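Long-range contacts in hypothetical membrane protein (Corynebacterium glutamicum, PDB 6JSB), which binds heme and probably hands it on as part of the heme uptake machinery of corynebacteria: residues G38-R43 against V75-H80; I96-F101 against K120-V125. All coordinates share one frame; numbering follows the deposited sequence. Where two conformers were deposited one is given.

Contact 1: G38-R43 against V75-H80; sequences GGIEVR and VHWTGH. With HEM (protoporphyrin IX containing Fe), chain C.
I40 and W77 pair across two antiparallel strands at a non-hydrogen-bonded position, their side chains side by side on one face. From I40 CB, CG2 reaches across to V75 CG1 at 3.9 Å, while CG1 turns the other way and lies 3.5 Å from W77 CD1. With chi2 at 180° the chain is extended, so the tip, CD1, runs alongside the indole to 3.5 Å from W77 NE1, whose hydrogen is bonded to N21 OD1 of helix 18-24. V75 suits its place by its two branches: CG1 touches I40 and rests on one face of the indole, while CG2 meets V42 CG1. The ladder is firmest at E41 and H76, where E41 N to H76 O (3.0 Å) is nearly straight at 165°. Towards the other end T78 OG1 accepts from G39 N at 3.2 Å; at the backbone angles of G39 a CB would jam against the carbonyl O of G38. H80 lays its imidazole over a heme pyrrole, CE1 to HEM C2B 3.1 Å, and its NE2 is hydrogen-bonded to Y23, the axial iron ligand. Helix 18-24 packs against I40 and W77 through L24, strand 56-65 adds F57 beside I40, V42 and V75, and strand 95-109 borders 75-80.

Contact 2: I96-F101 against K120-V125; sequences ILDLDF and KSREFV. With HEM (protoporphyrin IX containing Fe), chain C.
Three backbone hydrogen bonds hold the strands together: K120 N to D100 O and D100 N to K120 O (2.8 Å, bent to 136°) enclose one pair, and R122 N gives to D98 O at 3.0 Å. Beyond R122 the chains part and water takes over. Water 2 accepts from D98 N and donates to R122 O, while water 1 bridges I96 O and E123 O, so carbonyls and amides leaving the ladder keep partners. The segments belong to the hairpin of strands 95-109 and 112-122 in the HtaA domain, and strand 95-109 is interrupted by a classic beta bulge, I96 and L97 both facing G79. That corner brings L97 CD1 within 3.6 Å of HEM C4C, while F124 CD1 comes 3.5 Å from HEM CHC; leucine and phenylalanine suit the apolar macrocycle. The buried carboxylate of D98 is well supplied. Its OD1 accepts a hydrogen bond from water 3, which also donates to K120 O, and is hydrogen-bonded to H76 NE2; OD2 accepts from water 4 at 2.7 Å. Water 4 lies in the guanidinium plane of R122 and accepts from NH2 at 2.8 Å, relaying between charges that do not meet directly: D98 OD2 stands 4.2 Å from R122 NE, well out of that plane, and NE makes a weak hydrogen bond to F95 O. These neighbours probably keep D98 ionised. R122 NH1 bonds A131 O, and S121 OG is held by V172 O, while the small serine lets L99 CD1 lie 3.6 Å from S121 CB.

From the N terminus, strand 39-43 is followed by 31 residues, including strands 47-49 and 56-65, before 75-80 pairs with it and contact 1 closes that loop. The chain then turns back into 96-101, and the shorter loop of contact 2 is closed when 120-125 comes back along it. The two loops follow in series, neither nesting nor crossing. What joins them is the pairing of strands 68-81 and 95-109: W77 N bonds L99 O, and R43 forms a salt bridge with D100 across the intervening strand. In the resulting antiparallel run, strand 68-81, the bulge in 95-109 and the loop after 112-122 reach the heme, while 39-43, the outer strand, does not touch it.

Contact 1: G38-R43 against V75-H80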
ATOM      1  N   GLY A  38      13.887  -4.610 -12.498  1.00 18.46           N
ATOM      2  CA  GLY A  38      12.667  -5.054 -11.870  1.00 18.05           C
ATOM      3  C   GLY A  38      11.499  -4.188 -12.301  1.00 18.88           C
ATOM      4  O   GLY A  38      11.359  -3.874 -13.498  1.00 22.85           O
ATOM      5  N   GLY A  39      10.699  -3.739 -11.365  1.00 17.05           N
ATOM      6  CA  GLY A  39       9.550  -2.935 -11.730  1.00 17.35           C
ATOM      7  C   GLY A  39       8.460  -3.222 -10.728  1.00 18.46           C
ATOM      8  O   GLY A  39       8.741  -3.419  -9.541  1.00 18.61           O
ATOM      9  N   ILE A  40       7.209  -3.137 -11.196  1.00 17.78           N
ATOM     10  CA  ILE A  40       6.056  -3.278 -10.306  1.00 18.58           C
ATOM     11  C   ILE A  40       5.184  -4.445 -10.773  1.00 20.05           C
ATOM     12  O   ILE A  40       4.842  -4.531 -11.967  1.00 21.54           O
ATOM     13  CB  ILE A  40       5.250  -1.952 -10.276  1.00 16.51           C
ATOM     14  CG1 ILE A  40       6.156  -0.830  -9.726  1.00 17.10           C
ATOM     15  CG2 ILE A  40       3.896  -2.115  -9.513  1.00 17.97           C
ATOM     16  CD1 ILE A  40       5.507   0.566  -9.626  1.00 18.60           C
ATOM     17  N   GLU A  41       4.831  -5.346  -9.854  0.55 17.30           N
ATOM     18  CA  GLU A  41       3.886  -6.422 -10.122  0.55 18.08           C
ATOM     19  C   GLU A  41       2.748  -6.327  -9.118  0.55 19.89           C
ATOM     20  O   GLU A  41       2.970  -6.005  -7.950  0.55 17.83           O
ATOM     21  CB  GLU A  41       4.567  -7.823 -10.031  0.55 21.98           C
ATOM     22  CG  GLU A  41       3.666  -8.992 -10.433  0.55 23.99           C
ATOM     23  CD  GLU A  41       4.436 -10.297 -10.687  0.55 35.16           C
ATOM     24  OE1 GLU A  41       5.400 -10.586  -9.948  0.55 36.87           O
ATOM     25  OE2 GLU A  41       4.104 -11.028 -11.651  0.55 40.24           O
ATOM     26  N   VAL A  42       1.515  -6.559  -9.577  1.00 19.18           N
ATOM     27  CA  VAL A  42       0.364  -6.508  -8.674  1.00 17.90           C
ATOM     28  C   VAL A  42      -0.299  -7.890  -8.640  1.00 17.38           C
ATOM     29  O   VAL A  42      -0.098  -8.710  -9.549  1.00 20.25           O
ATOM     30  CB  VAL A  42      -0.645  -5.395  -9.079  1.00 16.00           C
ATOM     31  CG1 VAL A  42       0.113  -4.044  -9.236  1.00 17.56           C
ATOM     32  CG2 VAL A  42      -1.397  -5.814 -10.368  1.00 17.87           C
ATOM     33  N   ARG A  43      -1.092  -8.158  -7.587  1.00 17.01           N
ATOM     34  CA  ARG A  43      -1.694  -9.465  -7.444  1.00 17.10           C
ATOM     35  C   ARG A  43      -2.952  -9.374  -6.574  1.00 19.37           C
ATOM     36  O   ARG A  43      -3.216  -8.358  -5.907  1.00 20.93           O
ATOM     37  CB  ARG A  43      -0.694 -10.459  -6.826  1.00 20.13           C
ATOM     38  CG  ARG A  43      -0.321 -10.091  -5.373  1.00 20.50           C
ATOM     39  CD  ARG A  43       0.675 -11.135  -4.839  1.00 21.04           C
ATOM     40  NE  ARG A  43       0.940 -10.951  -3.400  1.00 19.60           N
ATOM     41  CZ  ARG A  43       1.768 -10.034  -2.925  1.00 20.35           C
ATOM     42  NH1 ARG A  43       2.409  -9.189  -3.751  1.00 20.64           N
ATOM     43  NH2 ARG A  43       1.963  -9.973  -1.590  1.00 19.62           N
ATOM     44  N   VAL A  75       1.095  -5.514  -3.857  1.00 15.43           N
ATOM     45  CA  VAL A  75       1.942  -4.837  -4.849  1.00 14.23           C
ATOM     46  C   VAL A  75       3.402  -5.076  -4.478  1.00 15.92           C
ATOM     47  O   VAL A  75       3.761  -4.980  -3.306  1.00 15.06           O
ATOM     48  CB  VAL A  75       1.659  -3.325  -4.910  1.00 16.09           C
ATOM     49  CG1 VAL A  75       2.612  -2.677  -5.893  1.00 15.75           C
ATOM     50  CG2 VAL A  75       0.187  -3.066  -5.313  1.00 14.55           C
ATOM     51  N   HIS A  76       4.242  -5.371  -5.478  1.00 14.13           N
ATOM     52  CA  HIS A  76       5.654  -5.712  -5.235  1.00 15.11           C
ATOM     53  C   HIS A  76       6.494  -4.782  -6.095  1.00 18.71           C
ATOM     54  O   HIS A  76       6.322  -4.773  -7.329  1.00 18.48           O
ATOM     55  CB  HIS A  76       5.897  -7.172  -5.661  1.00 15.57           C
ATOM     56  CG  HIS A  76       7.258  -7.699  -5.343  1.00 17.80           C
ATOM     57  ND1 HIS A  76       7.818  -8.733  -6.069  1.00 21.67           N
ATOM     58  CD2 HIS A  76       8.160  -7.363  -4.390  1.00 18.50           C
ATOM     59  CE1 HIS A  76       9.017  -9.012  -5.571  1.00 23.25           C
ATOM     60  NE2 HIS A  76       9.248  -8.209  -4.544  1.00 20.48           N
ATOM     61  N   TRP A  77       7.422  -4.037  -5.483  1.00 14.63           N
ATOM     62  CA  TRP A  77       8.352  -3.181  -6.227  1.00 13.21           C
ATOM     63  C   TRP A  77       9.770  -3.750  -6.121  1.00 17.68           C
ATOM     64  O   TRP A  77      10.202  -4.147  -5.023  1.00 16.03           O
ATOM     65  CB  TRP A  77       8.423  -1.786  -5.626  1.00 15.77           C
ATOM     66  CG  TRP A  77       7.168  -0.944  -5.633  1.00 15.12           C
ATOM     67  CD1 TRP A  77       6.932   0.140  -6.459  1.00 15.90           C
ATOM     68  CD2 TRP A  77       6.071  -0.992  -4.701  1.00 13.90           C
ATOM     69  NE1 TRP A  77       5.730   0.728  -6.126  1.00 14.77           N
ATOM     70  CE2 TRP A  77       5.171   0.031  -5.063  1.00 16.49           C
ATOM     71  CE3 TRP A  77       5.743  -1.850  -3.615  1.00 16.71           C
ATOM     72  CZ2 TRP A  77       3.980   0.277  -4.342  1.00 17.33           C
ATOM     73  CZ3 TRP A  77       4.581  -1.624  -2.911  1.00 16.10           C
ATOM     74  CH2 TRP A  77       3.688  -0.571  -3.286  1.00 14.29           C
ATOM     75  N   THR A  78      10.518  -3.727  -7.227  1.00 17.09           N
ATOM     76  CA  THR A  78      11.892  -4.233  -7.191  1.00 17.85           C
ATOM     77  C   THR A  78      12.781  -3.302  -8.009  1.00 16.57           C
ATOM     78  O   THR A  78      12.440  -2.930  -9.135  1.00 16.62           O
ATOM     79  CB  THR A  78      11.997  -5.661  -7.782  1.00 17.74           C
ATOM     80  OG1 THR A  78      11.181  -5.797  -8.941  1.00 19.23           O
ATOM     81  CG2 THR A  78      11.483  -6.709  -6.748  1.00 18.03           C
ATOM     82  N   GLY A  79      13.935  -2.955  -7.449  1.00 16.13           N
ATOM     83  CA  GLY A  79      14.932  -2.181  -8.181  1.00 17.59           C
ATOM     84  C   GLY A  79      16.333  -2.321  -7.590  1.00 18.97           C
ATOM     85  O   GLY A  79      16.570  -3.058  -6.628  1.00 17.64           O
ATOM     86  N   HIS A  80      17.301  -1.653  -8.228  1.00 18.20           N
ATOM     87  CA  HIS A  80      18.691  -1.675  -7.768  1.00 18.46           C
ATOM     88  C   HIS A  80      19.223  -3.108  -7.657  1.00 20.05           C
ATOM     89  O   HIS A  80      19.786  -3.502  -6.650  1.00 19.55           O
ATOM     90  CB  HIS A  80      18.872  -0.925  -6.412  1.00 16.78           C
ATOM     91  CG  HIS A  80      18.488   0.525  -6.487  1.00 19.67           C
ATOM     92  ND1 HIS A  80      19.321   1.490  -7.027  1.00 20.50           N
ATOM     93  CD2 HIS A  80      17.370   1.174  -6.051  1.00 20.40           C
ATOM     94  CE1 HIS A  80      18.695   2.668  -6.961  1.00 20.28           C
ATOM     95  NE2 HIS A  80      17.521   2.498  -6.370  1.00 20.31           N
TER
HETATM   96  CHA HEM C 301      15.173   7.870  -3.690  0.56 20.76           C
HETATM   97  CHB HEM C 301      19.287   5.657  -4.983  0.56 17.18           C
HETATM   98  CHC HEM C 301      18.004   1.851  -2.196  0.56 19.21           C
HETATM   99  CHD HEM C 301      13.704   3.967  -1.178  0.56 17.66           C
HETATM  100  C1A HEM C 301      16.429   7.611  -4.202  0.56 19.45           C
HETATM  101  C2A HEM C 301      17.222   8.601  -4.906  0.56 20.85           C
HETATM  102  C3A HEM C 301      18.378   8.012  -5.294  0.56 21.53           C
HETATM  103  C4A HEM C 301      18.320   6.630  -4.819  0.56 18.33           C
HETATM  104  CMA HEM C 301      19.559   8.652  -6.087  0.56 20.53           C
HETATM  105  CAA HEM C 301      16.774  10.061  -5.131  0.56 26.24           C
HETATM  106  CBA HEM C 301      16.108  10.191  -6.493  0.56 36.06           C
HETATM  107  CGA HEM C 301      15.372  11.510  -6.564  0.56 44.38           C
HETATM  108  O1A HEM C 301      14.860  11.839  -7.670  0.56 44.44           O
HETATM  109  O2A HEM C 301      15.292  12.208  -5.504  0.56 48.89           O
HETATM  110  C1B HEM C 301      19.287   4.445  -4.350  0.56 18.18           C
HETATM  111  C2B HEM C 301      20.350   3.444  -4.454  0.56 19.98           C
HETATM  112  C3B HEM C 301      20.008   2.396  -3.683  0.56 19.95           C
HETATM  113  C4B HEM C 301      18.697   2.668  -3.079  0.56 19.21           C
HETATM  114  CMB HEM C 301      21.635   3.684  -5.295  0.56 25.18           C
HETATM  115  CAB HEM C 301      20.769   1.061  -3.426  0.56 20.40           C
HETATM  116  CBB HEM C 301      21.702   0.612  -4.271  0.56 26.56           C
HETATM  117  C1C HEM C 301      16.723   2.074  -1.680  0.56 18.55           C
HETATM  118  C2C HEM C 301      15.982   1.162  -0.842  0.56 16.52           C
HETATM  119  C3C HEM C 301      14.770   1.709  -0.588  0.56 16.88           C
HETATM  120  C4C HEM C 301      14.740   3.030  -1.211  0.56 17.57           C
HETATM  121  CMC HEM C 301      16.448  -0.259  -0.428  0.56 18.04           C
HETATM  122  CAC HEM C 301      13.702   0.994   0.220  0.56 17.61           C
HETATM  123  CBC HEM C 301      12.429   1.222  -0.073  0.56 15.58           C
HETATM  124  C1D HEM C 301      13.757   5.211  -1.769  0.56 19.00           C
HETATM  125  C2D HEM C 301      12.710   6.204  -1.676  0.56 16.96           C
HETATM  126  C3D HEM C 301      13.090   7.300  -2.366  0.56 15.96           C
HETATM  127  C4D HEM C 301      14.396   7.026  -2.943  0.56 17.97           C
HETATM  128  CMD HEM C 301      11.428   5.996  -0.843  0.56 16.49           C
HETATM  129  CAD HEM C 301      12.262   8.612  -2.528  0.56 17.49           C
HETATM  130  CBD HEM C 301      11.520   8.495  -3.886  0.56 18.36           C
HETATM  131  CGD HEM C 301      10.667   9.752  -4.043  0.56 17.70           C
HETATM  132  O1D HEM C 301      11.287  10.837  -4.316  0.56 19.42           O
HETATM  133  O2D HEM C 301       9.405   9.626  -3.867  0.56 17.70           O
HETATM  134  NA  HEM C 301      17.131   6.390  -4.133  0.56 19.58           N
HETATM  135  NB  HEM C 301      18.299   3.915  -3.548  0.56 15.45           N
HETATM  136  NC  HEM C 301      15.938   3.217  -1.864  0.56 19.16           N
HETATM  137  ND  HEM C 301      14.736   5.746  -2.561  0.56 16.82           N
HETATM  138 FE   HEM C 301      16.393   4.637  -3.173  0.56 17.53          FE

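Contact 2: I96-F101 against K120-V125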
ATOM      1  N   ILE A  96      18.342  -4.828  -4.407  1.00 17.44           N
ATOM      2  CA  ILE A  96      18.594  -4.123  -3.132  1.00 19.75           C
ATOM      3  C   ILE A  96      17.334  -3.471  -2.594  1.00 19.98           C
ATOM      4  O   ILE A  96      17.118  -3.425  -1.366  1.00 18.50           O
ATOM      5  CB  ILE A  96      19.732  -3.110  -3.317  1.00 18.05           C
ATOM      6  CG1 ILE A  96      21.032  -3.930  -3.532  1.00 19.52           C
ATOM      7  CG2 ILE A  96      19.829  -2.245  -2.066  1.00 21.23           C
ATOM      8  CD1 ILE A  96      22.244  -3.069  -3.990  1.00 23.73           C
ATOM      9  N   LEU A  97      16.502  -2.907  -3.475  1.00 17.10           N
ATOM     10  CA  LEU A  97      15.206  -2.375  -3.107  1.00 14.75           C
ATOM     11  C   LEU A  97      14.199  -3.471  -3.451  1.00 17.17           C
ATOM     12  O   LEU A  97      14.060  -3.884  -4.623  1.00 16.51           O
ATOM     13  CB  LEU A  97      14.912  -1.055  -3.837  1.00 15.67           C
ATOM     14  CG  LEU A  97      13.650  -0.325  -3.380  1.00 16.23           C
ATOM     15  CD1 LEU A  97      13.759   1.063  -4.014  1.00 14.43           C
ATOM     16  CD2 LEU A  97      12.363  -1.050  -3.861  1.00 16.53           C
ATOM     17  N   ASP A  98      13.540  -4.015  -2.427  1.00 16.99           N
ATOM     18  CA  ASP A  98      12.596  -5.108  -2.680  1.00 14.86           C
ATOM     19  C   ASP A  98      11.503  -4.970  -1.627  1.00 16.95           C
ATOM     20  O   ASP A  98      11.722  -5.282  -0.452  1.00 17.59           O
ATOM     21  CB  ASP A  98      13.314  -6.466  -2.603  1.00 18.16           C
ATOM     22  CG  ASP A  98      12.458  -7.625  -3.080  1.00 19.49           C
ATOM     23  OD1 ASP A  98      11.227  -7.613  -2.855  1.00 21.46           O
ATOM     24  OD2 ASP A  98      13.025  -8.622  -3.646  1.00 20.34           O
ATOM     25  N   LEU A  99      10.373  -4.435  -2.057  1.00 15.27           N
ATOM     26  CA  LEU A  99       9.313  -3.937  -1.165  1.00 14.38           C
ATOM     27  C   LEU A  99       7.970  -4.547  -1.567  1.00 15.72           C
ATOM     28  O   LEU A  99       7.624  -4.579  -2.753  1.00 15.39           O
ATOM     29  CB  LEU A  99       9.217  -2.400  -1.312  1.00 14.47           C
ATOM     30  CG  LEU A  99       7.996  -1.745  -0.653  1.00 15.02           C
ATOM     31  CD1 LEU A  99       8.005  -1.835   0.884  1.00 15.06           C
ATOM     32  CD2 LEU A  99       7.980  -0.248  -1.047  1.00 16.17           C
ATOM     33  N   ASP A 100       7.205  -5.025  -0.597  1.00 15.46           N
ATOM     34  CA  ASP A 100       5.911  -5.619  -0.902  1.00 15.27           C
ATOM     35  C   ASP A 100       4.913  -5.120   0.123  1.00 15.12           C
ATOM     36  O   ASP A 100       5.210  -5.164   1.328  1.00 16.99           O
ATOM     37  CB  ASP A 100       5.992  -7.130  -0.830  1.00 15.94           C
ATOM     38  CG  ASP A 100       4.775  -7.786  -1.399  1.00 22.19           C
ATOM     39  OD1 ASP A 100       4.796  -8.221  -2.590  1.00 22.05           O
ATOM     40  OD2 ASP A 100       3.773  -7.918  -0.662  1.00 23.04           O
ATOM     41  N   PHE A 101       3.769  -4.583  -0.328  1.00 14.65           N
ATOM     42  CA  PHE A 101       2.663  -4.204   0.548  1.00 15.98           C
ATOM     43  C   PHE A 101       1.470  -5.081   0.211  1.00 18.18           C
ATOM     44  O   PHE A 101       1.115  -5.191  -0.959  1.00 18.30           O
ATOM     45  CB  PHE A 101       2.240  -2.739   0.339  1.00 14.86           C
ATOM     46  CG  PHE A 101       3.191  -1.701   0.894  1.00 14.50           C
ATOM     47  CD1 PHE A 101       3.911  -1.932   2.036  1.00 17.13           C
ATOM     48  CD2 PHE A 101       3.237  -0.432   0.374  1.00 20.21           C
ATOM     49  CE1 PHE A 101       4.722  -0.910   2.613  1.00 21.67           C
ATOM     50  CE2 PHE A 101       4.095   0.572   0.923  1.00 20.15           C
ATOM     51  CZ  PHE A 101       4.831   0.317   2.037  1.00 19.19           C
ATOM     52  N   LYS A 120       6.873  -6.421   3.526  1.00 16.11           N
ATOM     53  CA  LYS A 120       8.131  -7.146   3.509  1.00 17.04           C
ATOM     54  C   LYS A 120       9.057  -6.252   2.693  1.00 19.83           C
ATOM     55  O   LYS A 120       8.781  -5.986   1.503  1.00 19.61           O
ATOM     56  CB  LYS A 120       7.920  -8.545   2.863  1.00 19.48           C
ATOM     57  CG  LYS A 120       9.172  -9.398   2.726  1.00 25.53           C
ATOM     58  CD  LYS A 120       8.816 -10.648   1.839  1.00 31.35           C
ATOM     59  CE  LYS A 120      10.002 -11.644   1.655  1.00 37.44           C
ATOM     60  NZ  LYS A 120       9.793 -12.420   0.398  1.00 37.85           N
ATOM     61  N   SER A 121      10.101  -5.712   3.318  1.00 17.98           N
ATOM     62  CA  SER A 121      10.942  -4.724   2.634  1.00 17.51           C
ATOM     63  C   SER A 121      12.396  -4.908   3.051  1.00 18.85           C
ATOM     64  O   SER A 121      12.690  -4.925   4.247  1.00 19.44           O
ATOM     65  CB  SER A 121      10.474  -3.314   3.018  1.00 18.28           C
ATOM     66  OG  SER A 121      11.265  -2.336   2.334  1.00 19.44           O
ATOM     67  N   ARG A 122      13.330  -4.998   2.096  1.00 17.20           N
ATOM     68  CA  ARG A 122      14.726  -5.023   2.528  1.00 16.80           C
ATOM     69  C   ARG A 122      15.107  -3.704   3.199  1.00 18.09           C
ATOM     70  O   ARG A 122      14.822  -2.609   2.681  1.00 21.04           O
ATOM     71  CB  ARG A 122      15.660  -5.249   1.341  1.00 17.09           C
ATOM     72  CG  ARG A 122      15.439  -6.580   0.652  1.00 17.50           C
ATOM     73  CD  ARG A 122      16.597  -6.828  -0.329  1.00 18.89           C
ATOM     74  NE  ARG A 122      16.392  -8.020  -1.146  1.00 20.23           N
ATOM     75  CZ  ARG A 122      16.563  -9.286  -0.742  1.00 20.99           C
ATOM     76  NH1 ARG A 122      16.936  -9.586   0.537  1.00 18.48           N
ATOM     77  NH2 ARG A 122      16.396 -10.283  -1.634  1.00 20.08           N
ATOM     78  N   GLU A 123      15.811  -3.826   4.329  1.00 18.83           N
ATOM     79  CA  GLU A 123      16.404  -2.664   4.994  1.00 20.06           C
ATOM     80  C   GLU A 123      17.381  -1.955   4.068  1.00 21.36           C
ATOM     81  O   GLU A 123      18.102  -2.601   3.303  1.00 22.18           O
ATOM     82  CB  GLU A 123      17.135  -3.180   6.249  1.00 20.26           C
ATOM     83  CG  GLU A 123      17.681  -2.055   7.151  1.00 23.98           C
ATOM     84  CD  GLU A 123      18.450  -2.613   8.342  1.00 34.60           C
ATOM     85  OE1 GLU A 123      19.103  -1.819   9.048  1.00 35.40           O
ATOM     86  OE2 GLU A 123      18.408  -3.833   8.556  1.00 36.99           O
ATOM     87  N   PHE A 124      17.386  -0.616   4.090  1.00 20.01           N
ATOM     88  CA  PHE A 124      18.467   0.106   3.416  1.00 23.17           C
ATOM     89  C   PHE A 124      19.680   0.124   4.325  1.00 27.97           C
ATOM     90  O   PHE A 124      19.634   0.696   5.415  1.00 25.68           O
ATOM     91  CB  PHE A 124      18.077   1.536   3.035  1.00 22.41           C
ATOM     92  CG  PHE A 124      19.210   2.267   2.356  1.00 22.37           C
ATOM     93  CD1 PHE A 124      19.488   2.043   1.015  1.00 23.97           C
ATOM     94  CD2 PHE A 124      20.080   3.064   3.068  1.00 32.19           C
ATOM     95  CE1 PHE A 124      20.563   2.639   0.377  1.00 28.52           C
ATOM     96  CE2 PHE A 124      21.186   3.665   2.437  1.00 28.24           C
ATOM     97  CZ  PHE A 124      21.409   3.470   1.076  1.00 27.26           C
ATOM     98  N   VAL A 125      20.763  -0.514   3.885  1.00 24.24           N
ATOM     99  CA  VAL A 125      22.014  -0.512   4.643  1.00 23.99           C
ATOM    100  C   VAL A 125      23.002   0.398   3.914  1.00 28.08           C
ATOM    101  O   VAL A 125      23.488   1.390   4.480  1.00 32.37           O
ATOM    102  CB  VAL A 125      22.555  -1.944   4.817  1.00 22.94           C
ATOM    103  CG1 VAL A 125      23.941  -1.933   5.486  1.00 26.78           C
ATOM    104  CG2 VAL A 125      21.594  -2.726   5.681  1.00 26.94           C
TER
HETATM  105  CHA HEM C 301      15.173   7.870  -3.690  0.56 20.76           C
HETATM  106  CHB HEM C 301      19.287   5.657  -4.983  0.56 17.18           C
HETATM  107  CHC HEM C 301      18.004   1.851  -2.196  0.56 19.21           C
HETATM  108  CHD HEM C 301      13.704   3.967  -1.178  0.56 17.66           C
HETATM  109  C1A HEM C 301      16.429   7.611  -4.202  0.56 19.45           C
HETATM  110  C2A HEM C 301      17.222   8.601  -4.906  0.56 20.85           C
HETATM  111  C3A HEM C 301      18.378   8.012  -5.294  0.56 21.53           C
HETATM  112  C4A HEM C 301      18.320   6.630  -4.819  0.56 18.33           C
HETATM  113  CMA HEM C 301      19.559   8.652  -6.087  0.56 20.53           C
HETATM  114  CAA HEM C 301      16.774  10.061  -5.131  0.56 26.24           C
HETATM  115  CBA HEM C 301      16.108  10.191  -6.493  0.56 36.06           C
HETATM  116  CGA HEM C 301      15.372  11.510  -6.564  0.56 44.38           C
HETATM  117  O1A HEM C 301      14.860  11.839  -7.670  0.56 44.44           O
HETATM  118  O2A HEM C 301      15.292  12.208  -5.504  0.56 48.89           O
HETATM  119  C1B HEM C 301      19.287   4.445  -4.350  0.56 18.18           C
HETATM  120  C2B HEM C 301      20.350   3.444  -4.454  0.56 19.98           C
HETATM  121  C3B HEM C 301      20.008   2.396  -3.683  0.56 19.95           C
HETATM  122  C4B HEM C 301      18.697   2.668  -3.079  0.56 19.21           C
HETATM  123  CMB HEM C 301      21.635   3.684  -5.295  0.56 25.18           C
HETATM  124  CAB HEM C 301      20.769   1.061  -3.426  0.56 20.40           C
HETATM  125  CBB HEM C 301      21.702   0.612  -4.271  0.56 26.56           C
HETATM  126  C1C HEM C 301      16.723   2.074  -1.680  0.56 18.55           C
HETATM  127  C2C HEM C 301      15.982   1.162  -0.842  0.56 16.52           C
HETATM  128  C3C HEM C 301      14.770   1.709  -0.588  0.56 16.88           C
HETATM  129  C4C HEM C 301      14.740   3.030  -1.211  0.56 17.57           C
HETATM  130  CMC HEM C 301      16.448  -0.259  -0.428  0.56 18.04           C
HETATM  131  CAC HEM C 301      13.702   0.994   0.220  0.56 17.61           C
HETATM  132  CBC HEM C 301      12.429   1.222  -0.073  0.56 15.58           C
HETATM  133  C1D HEM C 301      13.757   5.211  -1.769  0.56 19.00           C
HETATM  134  C2D HEM C 301      12.710   6.204  -1.676  0.56 16.96           C
HETATM  135  C3D HEM C 301      13.090   7.300  -2.366  0.56 15.96           C
HETATM  136  C4D HEM C 301      14.396   7.026  -2.943  0.56 17.97           C
HETATM  137  CMD HEM C 301      11.428   5.996  -0.843  0.56 16.49           C
HETATM  138  CAD HEM C 301      12.262   8.612  -2.528  0.56 17.49           C
HETATM  139  CBD HEM C 301      11.520   8.495  -3.886  0.56 18.36           C
HETATM  140  CGD HEM C 301      10.667   9.752  -4.043  0.56 17.70           C
HETATM  141  O1D HEM C 301      11.287  10.837  -4.316  0.56 19.42           O
HETATM  142  O2D HEM C 301       9.405   9.626  -3.867  0.56 17.70           O
HETATM  143  NA  HEM C 301      17.131   6.390  -4.133  0.56 19.58           N
HETATM  144  NB  HEM C 301      18.299   3.915  -3.548  0.56 15.45           N
HETATM  145  NC  HEM C 301      15.938   3.217  -1.864  0.56 19.16           N
HETATM  146  ND  HEM C 301      14.736   5.746  -2.561  0.56 16.82           N
HETATM  147 FE   HEM C 301      16.393   4.637  -3.173  0.56 17.53          FE
HETATM  148  O   HOH W   1      18.821  -3.778   0.931  1.00 20.50           O
HETATM  149  O   HOH W   2      13.410  -2.533   0.134  1.00 18.58           O
HETATM  150  O   HOH W   3       9.403  -7.692  -0.884  1.00 19.41           O
HETATM  151  O   HOH W   4      15.493  -9.491  -4.208  1.00 21.39           O